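Local coordinates for protein protease Do-like 1, chloroplastic (Arabidopsis thaliana, PDB 3QO6) that cleaves proteins as a chloroplast serine protease required at high temperature, and may degrade damaged proteins, at residues S56-D61 and H65-Y70; A76-V81 and T88-V93; K92-D97 and V102-I107. All blocks are in the same frame, centred on the assembly; numbering follows the deposited sequence.

Contact 1. Residues S56-D61 and H65-Y70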
ATOM      1  N   SER B  56      22.728 -19.427  11.306  1.00 73.16           N
ATOM      2  CA  SER B  56      23.396 -20.398  12.154  1.00 72.77           C
ATOM      3  C   SER B  56      24.128 -21.450  11.362  1.00 68.22           C
ATOM      4  O   SER B  56      24.138 -21.432  10.122  1.00 64.08           O
ATOM      5  CB  SER B  56      22.418 -21.070  13.132  1.00 72.85           C
ATOM      6  OG  SER B  56      21.093 -20.956  12.681  1.00 77.06           O
ATOM      7  N   GLY B  57      24.754 -22.347  12.113  1.00 65.24           N
ATOM      8  CA  GLY B  57      25.506 -23.449  11.553  1.00 63.32           C
ATOM      9  C   GLY B  57      25.892 -24.355  12.702  1.00 65.76           C
ATOM     10  O   GLY B  57      25.585 -24.082  13.870  1.00 66.81           O
ATOM     11  N   PHE B  58      26.559 -25.448  12.381  1.00 65.55           N
ATOM     12  CA  PHE B  58      26.990 -26.376  13.402  1.00 65.88           C
ATOM     13  C   PHE B  58      28.406 -26.813  13.075  1.00 65.97           C
ATOM     14  O   PHE B  58      28.863 -26.648  11.959  1.00 67.18           O
ATOM     15  CB  PHE B  58      26.036 -27.578  13.472  1.00 64.66           C
ATOM     16  CG  PHE B  58      25.610 -28.094  12.131  1.00 63.27           C
ATOM     17  CD1 PHE B  58      24.648 -27.419  11.387  1.00 60.19           C
ATOM     18  CD2 PHE B  58      26.187 -29.255  11.595  1.00 62.55           C
ATOM     19  CE1 PHE B  58      24.269 -27.896  10.122  1.00 62.14           C
ATOM     20  CE2 PHE B  58      25.815 -29.742  10.333  1.00 57.24           C
ATOM     21  CZ  PHE B  58      24.866 -29.069   9.598  1.00 61.19           C
ATOM     22  N   VAL B  59      29.104 -27.344  14.066  1.00 67.98           N
ATOM     23  CA  VAL B  59      30.472 -27.808  13.885  1.00 68.40           C
ATOM     24  C   VAL B  59      30.444 -29.171  13.226  1.00 69.47           C
ATOM     25  O   VAL B  59      29.778 -30.103  13.715  1.00 65.70           O
ATOM     26  CB  VAL B  59      31.176 -27.931  15.240  1.00 69.98           C
ATOM     27  CG1 VAL B  59      32.277 -28.946  15.176  1.00 71.54           C
ATOM     28  CG2 VAL B  59      31.729 -26.598  15.641  1.00 71.38           C
ATOM     29  N   TRP B  60      31.177 -29.302  12.130  1.00 65.34           N
ATOM     30  CA  TRP B  60      31.190 -30.571  11.448  1.00 67.31           C
ATOM     31  C   TRP B  60      32.283 -31.520  11.881  1.00 67.13           C
ATOM     32  O   TRP B  60      32.076 -32.728  11.897  1.00 67.61           O
ATOM     33  CB  TRP B  60      31.286 -30.358   9.958  1.00 69.92           C
ATOM     34  CG  TRP B  60      31.180 -31.621   9.231  1.00 71.88           C
ATOM     35  CD1 TRP B  60      32.196 -32.319   8.670  1.00 72.22           C
ATOM     36  CD2 TRP B  60      29.975 -32.354   8.946  1.00 74.69           C
ATOM     37  NE1 TRP B  60      31.709 -33.441   8.042  1.00 74.92           N
ATOM     38  CE2 TRP B  60      30.348 -33.492   8.196  1.00 74.08           C
ATOM     39  CE3 TRP B  60      28.612 -32.159   9.247  1.00 70.12           C
ATOM     40  CZ2 TRP B  60      29.406 -34.439   7.735  1.00 68.85           C
ATOM     41  CZ3 TRP B  60      27.676 -33.105   8.785  1.00 66.03           C
ATOM     42  CH2 TRP B  60      28.083 -34.229   8.039  1.00 64.37           C
ATOM     43  N   ASP B  61      33.437 -30.976  12.244  1.00 68.65           N
ATOM     44  CA  ASP B  61      34.589 -31.795  12.658  1.00 73.50           C
ATOM     45  C   ASP B  61      35.626 -31.053  13.488  1.00 76.37           C
ATOM     46  O   ASP B  61      35.638 -29.812  13.562  1.00 73.48           O
ATOM     47  CB  ASP B  61      35.305 -32.380  11.432  1.00 69.86           C
ATOM     48  CG  ASP B  61      35.769 -31.301  10.448  1.00 74.98           C
ATOM     49  OD1 ASP B  61      35.732 -31.571   9.207  1.00 71.70           O
ATOM     50  OD2 ASP B  61      36.174 -30.193  10.911  1.00 65.25           O
ATOM     51  N   HIS B  65      35.689 -27.191  10.701  1.00 74.50           N
ATOM     52  CA  HIS B  65      34.762 -27.042   9.589  1.00 74.70           C
ATOM     53  C   HIS B  65      33.354 -26.772  10.115  1.00 72.08           C
ATOM     54  O   HIS B  65      32.872 -27.447  11.026  1.00 70.73           O
ATOM     55  CB  HIS B  65      34.789 -28.284   8.718  1.00 74.92           C
ATOM     56  CG  HIS B  65      35.989 -28.354   7.839  1.00 81.12           C
ATOM     57  ND1 HIS B  65      36.706 -29.518   7.646  1.00 82.98           N
ATOM     58  CD2 HIS B  65      36.608 -27.403   7.100  1.00 82.05           C
ATOM     59  CE1 HIS B  65      37.713 -29.280   6.825  1.00 84.20           C
ATOM     60  NE2 HIS B  65      37.677 -28.004   6.477  1.00 86.30           N
ATOM     61  N   ILE B  66      32.728 -25.750   9.542  1.00 68.87           N
ATOM     62  CA  ILE B  66      31.389 -25.325   9.917  1.00 66.44           C
ATOM     63  C   ILE B  66      30.443 -25.438   8.701  1.00 66.02           C
ATOM     64  O   ILE B  66      30.787 -25.017   7.576  1.00 60.55           O
ATOM     65  CB  ILE B  66      31.416 -23.855  10.435  1.00 66.95           C
ATOM     66  CG1 ILE B  66      32.441 -23.704  11.564  1.00 64.46           C
ATOM     67  CG2 ILE B  66      30.044 -23.448  10.925  1.00 69.91           C
ATOM     68  CD1 ILE B  66      32.113 -24.476  12.844  1.00 62.22           C
ATOM     69  N   VAL B  67      29.264 -26.027   8.938  1.00 63.82           N
ATOM     70  CA  VAL B  67      28.255 -26.209   7.898  1.00 62.76           C
ATOM     71  C   VAL B  67      27.127 -25.190   8.010  1.00 62.14           C
ATOM     72  O   VAL B  67      26.751 -24.769   9.096  1.00 61.71           O
ATOM     73  CB  VAL B  67      27.635 -27.615   7.968  1.00 62.88           C
ATOM     74  CG1 VAL B  67      26.781 -27.879   6.737  1.00 58.26           C
ATOM     75  CG2 VAL B  67      28.731 -28.647   8.064  1.00 65.31           C
ATOM     76  N   THR B  68      26.583 -24.784   6.876  1.00 62.09           N
ATOM     77  CA  THR B  68      25.495 -23.838   6.909  1.00 61.51           C
ATOM     78  C   THR B  68      24.817 -23.810   5.562  1.00 62.52           C
ATOM     79  O   THR B  68      25.130 -24.590   4.678  1.00 60.31           O
ATOM     80  CB  THR B  68      25.995 -22.422   7.266  1.00 62.01           C
ATOM     81  OG1 THR B  68      24.879 -21.598   7.613  1.00 63.39           O
ATOM     82  CG2 THR B  68      26.710 -21.784   6.083  1.00 66.82           C
ATOM     83  N   ASN B  69      23.860 -22.911   5.423  1.00 65.58           N
ATOM     84  CA  ASN B  69      23.153 -22.759   4.174  1.00 67.17           C
ATOM     85  C   ASN B  69      24.003 -21.810   3.355  1.00 68.81           C
ATOM     86  O   ASN B  69      24.573 -20.831   3.878  1.00 66.34           O
ATOM     87  CB  ASN B  69      21.761 -22.120   4.394  1.00 69.00           C
ATOM     88  CG  ASN B  69      20.675 -23.139   4.720  1.00 70.98           C
ATOM     89  OD1 ASN B  69      19.763 -22.855   5.494  1.00 75.58           O
ATOM     90  ND2 ASN B  69      20.757 -24.318   4.123  1.00 68.81           N
ATOM     91  N   TYR B  70      24.103 -22.089   2.068  1.00 67.24           N
ATOM     92  CA  TYR B  70      24.850 -21.188   1.244  1.00 68.02           C
ATOM     93  C   TYR B  70      24.181 -19.818   1.255  1.00 68.64           C
ATOM     94  O   TYR B  70      24.873 -18.799   1.391  1.00 68.63           O
ATOM     95  CB  TYR B  70      24.925 -21.696  -0.178  1.00 68.67           C
ATOM     96  CG  TYR B  70      25.463 -20.660  -1.126  1.00 69.33           C
ATOM     97  CD1 TYR B  70      26.657 -19.968  -0.836  1.00 67.68           C
ATOM     98  CD2 TYR B  70      24.806 -20.386  -2.327  1.00 67.83           C
ATOM     99  CE1 TYR B  70      27.171 -19.039  -1.717  1.00 64.76           C
ATOM    100  CE2 TYR B  70      25.314 -19.463  -3.215  1.00 67.73           C
ATOM    101  CZ  TYR B  70      26.491 -18.789  -2.910  1.00 70.73           C
ATOM    102  OH  TYR B  70      26.946 -17.836  -3.798  1.00 77.53           O
TER

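Contact 2. Residues A76-V81 and T88-V93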
ATOM      1  N   ALA B  76      28.837 -11.932   1.532  1.00 89.95           N
ATOM      2  CA  ALA B  76      29.508 -11.369   2.704  1.00 94.49           C
ATOM      3  C   ALA B  76      30.959 -10.903   2.475  1.00 98.23           C
ATOM      4  O   ALA B  76      31.862 -11.730   2.246  1.00 98.84           O
ATOM      5  CB  ALA B  76      29.477 -12.374   3.837  1.00 93.17           C
ATOM      6  N   SER B  77      31.198  -9.590   2.550  1.00 98.24           N
ATOM      7  CA  SER B  77      32.562  -9.117   2.382  1.00 99.10           C
ATOM      8  C   SER B  77      33.414  -9.848   3.432  1.00100.36           C
ATOM      9  O   SER B  77      34.580 -10.167   3.198  1.00105.36           O
ATOM     10  CB  SER B  77      32.642  -7.587   2.524  1.00 95.84           C
ATOM     11  OG  SER B  77      32.102  -7.132   3.737  1.00 97.66           O
ATOM     12  N   ASP B  78      32.811 -10.154   4.575  1.00 99.71           N
ATOM     13  CA  ASP B  78      33.490 -10.883   5.641  1.00100.31           C
ATOM     14  C   ASP B  78      32.417 -11.580   6.466  1.00 98.38           C
ATOM     15  O   ASP B  78      31.283 -11.104   6.546  1.00 98.19           O
ATOM     16  CB  ASP B  78      34.291  -9.937   6.550  1.00105.69           C
ATOM     17  CG  ASP B  78      35.076 -10.680   7.643  1.00111.39           C
ATOM     18  OD1 ASP B  78      35.576 -10.003   8.571  1.00112.43           O
ATOM     19  OD2 ASP B  78      35.203 -11.929   7.576  1.00112.55           O
ATOM     20  N   LEU B  79      32.769 -12.718   7.058  1.00 94.69           N
ATOM     21  CA  LEU B  79      31.839 -13.459   7.879  1.00 89.04           C
ATOM     22  C   LEU B  79      32.574 -13.981   9.066  1.00 87.96           C
ATOM     23  O   LEU B  79      33.740 -14.350   8.972  1.00 87.38           O
ATOM     24  CB  LEU B  79      31.162 -14.586   7.086  1.00 87.11           C
ATOM     25  CG  LEU B  79      31.944 -15.377   6.049  1.00 87.96           C
ATOM     26  CD1 LEU B  79      32.661 -16.532   6.738  1.00 88.13           C
ATOM     27  CD2 LEU B  79      31.003 -15.894   4.965  1.00 81.89           C
ATOM     28  N   ARG B  80      31.877 -13.973  10.198  1.00 89.32           N
ATOM     29  CA  ARG B  80      32.431 -14.414  11.471  1.00 88.46           C
ATOM     30  C   ARG B  80      31.488 -15.395  12.149  1.00 84.29           C
ATOM     31  O   ARG B  80      30.272 -15.186  12.167  1.00 84.08           O
ATOM     32  CB  ARG B  80      32.609 -13.200  12.388  1.00 94.50           C
ATOM     33  CG  ARG B  80      33.075 -11.928  11.673  1.00100.62           C
ATOM     34  CD  ARG B  80      33.288 -10.738  12.635  1.00105.31           C
ATOM     35  NE  ARG B  80      34.164 -11.044  13.780  1.00107.35           N
ATOM     36  CZ  ARG B  80      35.287 -11.761  13.711  1.00104.37           C
ATOM     37  NH1 ARG B  80      35.684 -12.266  12.545  1.00103.43           N
ATOM     38  NH2 ARG B  80      36.023 -11.967  14.804  1.00 96.78           N
ATOM     39  N   VAL B  81      32.039 -16.463  12.705  1.00 78.79           N
ATOM     40  CA  VAL B  81      31.207 -17.419  13.416  1.00 78.17           C
ATOM     41  C   VAL B  81      31.417 -17.250  14.924  1.00 78.30           C
ATOM     42  O   VAL B  81      32.548 -17.148  15.378  1.00 81.42           O
ATOM     43  CB  VAL B  81      31.531 -18.904  13.041  1.00 75.06           C
ATOM     44  CG1 VAL B  81      31.366 -19.131  11.559  1.00 72.33           C
ATOM     45  CG2 VAL B  81      32.917 -19.252  13.464  1.00 81.78           C
ATOM     46  N   THR B  88      34.173 -15.156  19.290  1.00 90.94           N
ATOM     47  CA  THR B  88      33.914 -15.011  17.858  1.00 92.71           C
ATOM     48  C   THR B  88      35.167 -15.182  16.993  1.00 92.15           C
ATOM     49  O   THR B  88      36.234 -14.683  17.335  1.00 93.21           O
ATOM     50  CB  THR B  88      33.247 -13.637  17.539  1.00 96.98           C
ATOM     51  OG1 THR B  88      33.118 -13.500  16.116  1.00 99.35           O
ATOM     52  CG2 THR B  88      34.075 -12.451  18.105  1.00100.26           C
ATOM     53  N   PHE B  89      35.037 -15.899  15.874  1.00 92.54           N
ATOM     54  CA  PHE B  89      36.164 -16.149  14.970  1.00 89.43           C
ATOM     55  C   PHE B  89      35.899 -15.697  13.543  1.00 90.29           C
ATOM     56  O   PHE B  89      34.746 -15.518  13.123  1.00 89.04           O
ATOM     57  CB  PHE B  89      36.520 -17.632  14.918  1.00 85.79           C
ATOM     58  CG  PHE B  89      36.814 -18.237  16.248  1.00 87.50           C
ATOM     59  CD1 PHE B  89      37.926 -19.051  16.419  1.00 89.72           C
ATOM     60  CD2 PHE B  89      35.964 -18.043  17.325  1.00 88.23           C
ATOM     61  CE1 PHE B  89      38.184 -19.665  17.645  1.00 89.69           C
ATOM     62  CE2 PHE B  89      36.209 -18.646  18.545  1.00 90.56           C
ATOM     63  CZ  PHE B  89      37.321 -19.461  18.707  1.00 91.91           C
ATOM     64  N   ASP B  90      36.988 -15.519  12.797  1.00 92.14           N
ATOM     65  CA  ASP B  90      36.898 -15.113  11.398  1.00 88.25           C
ATOM     66  C   ASP B  90      36.810 -16.422  10.628  1.00 82.94           C
ATOM     67  O   ASP B  90      37.481 -17.406  10.992  1.00 80.07           O
ATOM     68  CB  ASP B  90      38.135 -14.315  10.991  1.00 94.29           C
ATOM     69  CG  ASP B  90      37.786 -13.124  10.123  1.00101.09           C
ATOM     70  OD1 ASP B  90      37.361 -13.321   8.956  1.00100.64           O
ATOM     71  OD2 ASP B  90      37.927 -11.981  10.619  1.00105.44           O
ATOM     72  N   ALA B  91      35.983 -16.444   9.583  1.00 76.82           N
ATOM     73  CA  ALA B  91      35.789 -17.683   8.844  1.00 77.71           C
ATOM     74  C   ALA B  91      36.097 -17.637   7.378  1.00 77.42           C
ATOM     75  O   ALA B  91      35.711 -16.698   6.673  1.00 77.63           O
ATOM     76  CB  ALA B  91      34.360 -18.180   9.041  1.00 76.95           C
ATOM     77  N   LYS B  92      36.771 -18.682   6.913  1.00 75.68           N
ATOM     78  CA  LYS B  92      37.122 -18.785   5.507  1.00 76.58           C
ATOM     79  C   LYS B  92      36.107 -19.694   4.815  1.00 74.30           C
ATOM     80  O   LYS B  92      35.716 -20.733   5.351  1.00 73.67           O
ATOM     81  CB  LYS B  92      38.533 -19.365   5.365  1.00 81.20           C
ATOM     82  CG  LYS B  92      39.020 -19.550   3.921  1.00 90.32           C
ATOM     83  CD  LYS B  92      39.702 -20.920   3.718  1.00 90.71           C
ATOM     84  CE  LYS B  92      39.922 -21.226   2.233  1.00 91.23           C
ATOM     85  NZ  LYS B  92      40.088 -22.698   2.003  1.00 89.79           N
ATOM     86  N   VAL B  93      35.681 -19.294   3.627  1.00 70.13           N
ATOM     87  CA  VAL B  93      34.728 -20.081   2.871  1.00 68.66           C
ATOM     88  C   VAL B  93      35.377 -21.284   2.187  1.00 69.24           C
ATOM     89  O   VAL B  93      35.949 -21.157   1.112  1.00 72.84           O
ATOM     90  CB  VAL B  93      34.056 -19.214   1.802  1.00 65.68           C
ATOM     91  CG1 VAL B  93      33.082 -20.029   0.998  1.00 63.31           C
ATOM     92  CG2 VAL B  93      33.347 -18.065   2.460  1.00 68.31           C
TER

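Contact 3. Residues K92-D97 and V102-I107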
ATOM      1  N   LYS B  92      36.771 -18.682   6.913  1.00 75.68           N
ATOM      2  CA  LYS B  92      37.122 -18.785   5.507  1.00 76.58           C
ATOM      3  C   LYS B  92      36.107 -19.694   4.815  1.00 74.30           C
ATOM      4  O   LYS B  92      35.716 -20.733   5.351  1.00 73.67           O
ATOM      5  CB  LYS B  92      38.533 -19.365   5.365  1.00 81.20           C
ATOM      6  CG  LYS B  92      39.020 -19.550   3.921  1.00 90.32           C
ATOM      7  CD  LYS B  92      39.702 -20.920   3.718  1.00 90.71           C
ATOM      8  CE  LYS B  92      39.922 -21.226   2.233  1.00 91.23           C
ATOM      9  NZ  LYS B  92      40.088 -22.698   2.003  1.00 89.79           N
ATOM     10  N   VAL B  93      35.681 -19.294   3.627  1.00 70.13           N
ATOM     11  CA  VAL B  93      34.728 -20.081   2.871  1.00 68.66           C
ATOM     12  C   VAL B  93      35.377 -21.284   2.187  1.00 69.24           C
ATOM     13  O   VAL B  93      35.949 -21.157   1.112  1.00 72.84           O
ATOM     14  CB  VAL B  93      34.056 -19.214   1.802  1.00 65.68           C
ATOM     15  CG1 VAL B  93      33.082 -20.029   0.998  1.00 63.31           C
ATOM     16  CG2 VAL B  93      33.347 -18.065   2.460  1.00 68.31           C
ATOM     17  N   VAL B  94      35.296 -22.457   2.797  1.00 68.66           N
ATOM     18  CA  VAL B  94      35.874 -23.654   2.182  1.00 67.20           C
ATOM     19  C   VAL B  94      35.273 -23.967   0.804  1.00 69.45           C
ATOM     20  O   VAL B  94      35.984 -24.388  -0.104  1.00 73.58           O
ATOM     21  CB  VAL B  94      35.659 -24.898   3.074  1.00 64.69           C
ATOM     22  CG1 VAL B  94      36.105 -26.154   2.343  1.00 54.85           C
ATOM     23  CG2 VAL B  94      36.382 -24.726   4.412  1.00 62.46           C
ATOM     24  N   GLY B  95      33.963 -23.776   0.653  1.00 71.15           N
ATOM     25  CA  GLY B  95      33.302 -24.085  -0.611  1.00 72.32           C
ATOM     26  C   GLY B  95      31.785 -24.196  -0.485  1.00 74.55           C
ATOM     27  O   GLY B  95      31.234 -24.085   0.609  1.00 76.12           O
ATOM     28  N   PHE B  96      31.094 -24.442  -1.591  1.00 74.33           N
ATOM     29  CA  PHE B  96      29.650 -24.502  -1.517  1.00 72.05           C
ATOM     30  C   PHE B  96      28.888 -25.041  -2.738  1.00 73.81           C
ATOM     31  O   PHE B  96      29.341 -24.952  -3.877  1.00 73.82           O
ATOM     32  CB  PHE B  96      29.145 -23.107  -1.176  1.00 70.54           C
ATOM     33  CG  PHE B  96      29.424 -22.084  -2.240  1.00 70.49           C
ATOM     34  CD1 PHE B  96      28.642 -22.028  -3.400  1.00 70.29           C
ATOM     35  CD2 PHE B  96      30.488 -21.183  -2.104  1.00 68.76           C
ATOM     36  CE1 PHE B  96      28.921 -21.080  -4.421  1.00 68.68           C
ATOM     37  CE2 PHE B  96      30.774 -20.234  -3.115  1.00 64.14           C
ATOM     38  CZ  PHE B  96      29.993 -20.186  -4.269  1.00 61.82           C
ATOM     39  N   ASP B  97      27.698 -25.580  -2.477  1.00 74.03           N
ATOM     40  CA  ASP B  97      26.837 -26.138  -3.516  1.00 71.26           C
ATOM     41  C   ASP B  97      25.550 -25.334  -3.571  1.00 71.41           C
ATOM     42  O   ASP B  97      24.720 -25.475  -2.692  1.00 71.03           O
ATOM     43  CB  ASP B  97      26.488 -27.572  -3.166  1.00 70.11           C
ATOM     44  CG  ASP B  97      25.792 -28.277  -4.283  1.00 70.81           C
ATOM     45  OD1 ASP B  97      25.181 -27.605  -5.145  1.00 77.28           O
ATOM     46  OD2 ASP B  97      25.850 -29.514  -4.297  1.00 75.75           O
ATOM     47  N   VAL B 102      23.888 -25.787   0.379  1.00 71.12           N
ATOM     48  CA  VAL B 102      24.816 -26.217   1.427  1.00 72.12           C
ATOM     49  C   VAL B 102      26.159 -25.484   1.299  1.00 72.95           C
ATOM     50  O   VAL B 102      26.679 -25.318   0.196  1.00 75.95           O
ATOM     51  CB  VAL B 102      25.110 -27.689   1.291  1.00 70.50           C
ATOM     52  CG1 VAL B 102      26.230 -28.082   2.233  1.00 72.03           C
ATOM     53  CG2 VAL B 102      23.863 -28.465   1.577  1.00 70.75           C
ATOM     54  N   ALA B 103      26.738 -25.063   2.414  1.00 69.05           N
ATOM     55  CA  ALA B 103      28.012 -24.370   2.355  1.00 65.55           C
ATOM     56  C   ALA B 103      28.932 -24.795   3.481  1.00 66.43           C
ATOM     57  O   ALA B 103      28.469 -25.131   4.572  1.00 67.67           O
ATOM     58  CB  ALA B 103      27.793 -22.887   2.413  1.00 65.29           C
ATOM     59  N   VAL B 104      30.238 -24.812   3.227  1.00 66.01           N
ATOM     60  CA  VAL B 104      31.160 -25.177   4.299  1.00 66.26           C
ATOM     61  C   VAL B 104      32.136 -24.063   4.630  1.00 64.26           C
ATOM     62  O   VAL B 104      32.677 -23.413   3.751  1.00 65.56           O
ATOM     63  CB  VAL B 104      31.970 -26.429   3.991  1.00 63.32           C
ATOM     64  CG1 VAL B 104      32.802 -26.765   5.206  1.00 63.63           C
ATOM     65  CG2 VAL B 104      31.053 -27.586   3.644  1.00 62.65           C
ATOM     66  N   LEU B 105      32.352 -23.854   5.916  1.00 66.57           N
ATOM     67  CA  LEU B 105      33.247 -22.819   6.384  1.00 68.08           C
ATOM     68  C   LEU B 105      34.345 -23.461   7.200  1.00 71.05           C
ATOM     69  O   LEU B 105      34.237 -24.630   7.605  1.00 68.86           O
ATOM     70  CB  LEU B 105      32.485 -21.845   7.269  1.00 67.26           C
ATOM     71  CG  LEU B 105      31.973 -20.501   6.751  1.00 69.27           C
ATOM     72  CD1 LEU B 105      31.540 -20.538   5.302  1.00 64.33           C
ATOM     73  CD2 LEU B 105      30.828 -20.084   7.654  1.00 69.80           C
ATOM     74  N   ARG B 106      35.414 -22.701   7.422  1.00 74.50           N
ATOM     75  CA  ARG B 106      36.522 -23.174   8.238  1.00 77.98           C
ATOM     76  C   ARG B 106      36.952 -22.030   9.120  1.00 78.30           C
ATOM     77  O   ARG B 106      36.959 -20.861   8.704  1.00 78.28           O
ATOM     78  CB  ARG B 106      37.714 -23.621   7.391  1.00 83.82           C
ATOM     79  CG  ARG B 106      38.667 -24.570   8.131  1.00 91.92           C
ATOM     80  CD  ARG B 106      40.077 -24.641   7.500  1.00101.97           C
ATOM     81  NE  ARG B 106      40.915 -25.644   8.172  1.00110.96           N
ATOM     82  CZ  ARG B 106      41.191 -26.858   7.683  1.00114.83           C
ATOM     83  NH1 ARG B 106      40.708 -27.236   6.498  1.00117.74           N
ATOM     84  NH2 ARG B 106      41.924 -27.715   8.392  1.00113.91           N
ATOM     85  N   ILE B 107      37.268 -22.367  10.360  1.00 80.96           N
ATOM     86  CA  ILE B 107      37.737 -21.385  11.313  1.00 82.25           C
ATOM     87  C   ILE B 107      38.931 -21.980  12.043  1.00 86.47           C
ATOM     88  O   ILE B 107      39.092 -23.206  12.123  1.00 85.67           O
ATOM     89  CB  ILE B 107      36.648 -20.961  12.353  1.00 79.02           C
ATOM     90  CG1 ILE B 107      36.189 -22.158  13.177  1.00 74.53           C
ATOM     91  CG2 ILE B 107      35.490 -20.287  11.646  1.00 77.01           C
ATOM     92  CD1 ILE B 107      35.385 -21.771  14.404  1.00 70.56           C
TER

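Contact 1. Residues S56-D61 and H65-Y70
The phenyl ring of Phe-58 lies over Val-67, which turns its CB onto one ring face, 3.9 Å from the centroid of the Phe-58 ring and displaced toward the rim, in a CH-pi contact. Phe-58 reaches this place because its CG sits between the backbone N and the carbonyl carbon (chi1 42°), folding the ring back over the partner strand. CG1 of Val-67 follows its CB against Phe-58 CZ, while CG2 rests 3.6 Å from Trp-60 CB, at the root of the indole. On the opposite face of the sheet Val-59 CG2 meets Ile-66 CD1 at 3.5 Å. Close fit continues at Gly-57, whose CA is 3.1 Å from Val-67 O; a CB there would run into that oxygen. The hydroxyl of Thr-68 donates to the backbone, OG1 to Ser-56 O at 2.6 Å. Bonds from Val-67 N to Phe-58 O and Trp-60 N to His-65 O join strands 47-61 and 65-69 as an antiparallel hairpin of the first beta-barrel of the trypsin-like fold; His-71, a predicted charge-relay residue, follows just after it. Ser-56 OG bonds Ser-180 O, joining the hairpin to the loop of the predicted nucleophile. Toward the turn the packing gives way to polar contacts, and Trp-60 and Asp-61 are partly exposed. Here one carboxylate grips one residue twice: His-65 ND1 donates to the syn lone pair of Asp-61 OD1 at 2.8 Å, with the oxygen in the imidazole plane, and His-65 N reaches Asp-61 OD2 at 3.0 Å from 31° out of the carboxylate plane. The carboxylate and ring planes stand 60° apart, and the negative charge probably keeps a proton on ND1. Val-225 of helix 214-227 touches the His-65 side chain, Val-221 those of Trp-60 and Val-67.

Contact 2. Residues A76-V81 and T88-V93
Asp-78 sets its carboxylate nearly parallel to that of Asp-90, the planes 13° apart, with Asp-78 OD2 2.9 Å from Asp-90 OD1; two acceptors so close would probably raise the proton affinity of one of them. Leu-79 then spreads its branches along the partner strand, CD1 against Ala-91 CB and CD2 4.1 Å from Val-93 CG2, while its carbonyl takes the N-H of Ala-91. Arg-80 bends at chi3 (52°), bringing its guanidinium back across the hairpin: NH1 makes a salt bridge to Asp-90 OD2 at 3.0 Å, the planes 55° apart, and Thr-88 OG1 lies over one guanidinium face. An alanine here is likely to leave Asp-90 without its counter-charge, beside the carboxylate of Asp-78. Val-81 and Phe-89 exchange backbone bonds, Val-81 N to Phe-89 O at 2.9 Å and Phe-89 N to Val-81 O at 2.8 Å, and Val-81 CG1 lies 4.0 Å from Ala-91 CB. This hairpin ends the six-strand order of the barrel, which strand 30-40 closes by backbone bonds to Asp-78 and Arg-80; on the apolar side Leu-105 and Ile-107 of strand 102-107 pack against Leu-79, Val-81 and Ala-91.

Contact 3. Residues K92-D97 and V102-I107
Val-94 leans across onto the neighbouring strand, its CG2 meeting Arg-106 CB at 3.4 Å and its CB lying 4.0 Å from Val-104 CG1. It points toward the partner because Val-94 and Gly-95 together face the single residue Val-104, a classic beta bulge. Gly-95 suits the bulge: at its backbone angles (phi 163°) a CB would collide with the carbonyl oxygen of Val-94. Val-104 N donates to Gly-95 O at 2.9 Å, whereas the return bond, Gly-95 N to Val-104 O, is weak. On the face that carries Val-104, Lys-92 and Arg-106 stand side by side and both lead away from the contact, their charged ends, NZ of Lys-92 and NH1 of Arg-106, 6.4 Å apart; their backbones are bonded in both directions. The other face is apolar. The Leu-105 and Val-93 side chains slant across each other, Leu-105 CD1 4.2 Å from Val-93 CG2, and farther along Phe-96 CB touches Ala-103 CB at 3.8 Å. With CG between its backbone N and carbonyl carbon (chi1 65°), the Phe-96 ring swings off Ala-103 and stacks with Tyr-70. Asp-97, backbone-bonded to Val-102, sends its carboxylate away to a salt bridge with Arg-232. Strand 65-69 flanks strand 102-107 on its far edge, strand 78-82 lies on the other side of strand 88-97, and helix 214-227 covers Val-102 and Val-104 through Ile-220, Val-221 and Leu-224.

From the N terminus, contact 1 closes the three-residue turn between 56-61 and 65-70. The chain then passes His-71, and contact 2 closes the six-residue connection of 76-81 with 88-93. Contact 3 starts on the strand where contact 2 ends, sharing Lys-92 and Val-93, and closes the four-residue loop carrying Asp-101, predicted like His-71 to belong to the charge relay. None nests or crosses. Strand 102-107 returns to pair with 65-69, through Ile-66 O to Leu-105 N and Thr-68 O to Ala-103 N, so contact 3 bridges contacts 1 and 2, which do not touch. Together they tie five barrel strands, 47-61, 65-69, 102-107, 88-97 and 78-82 in order across the sheet; strand 30-40 completes it.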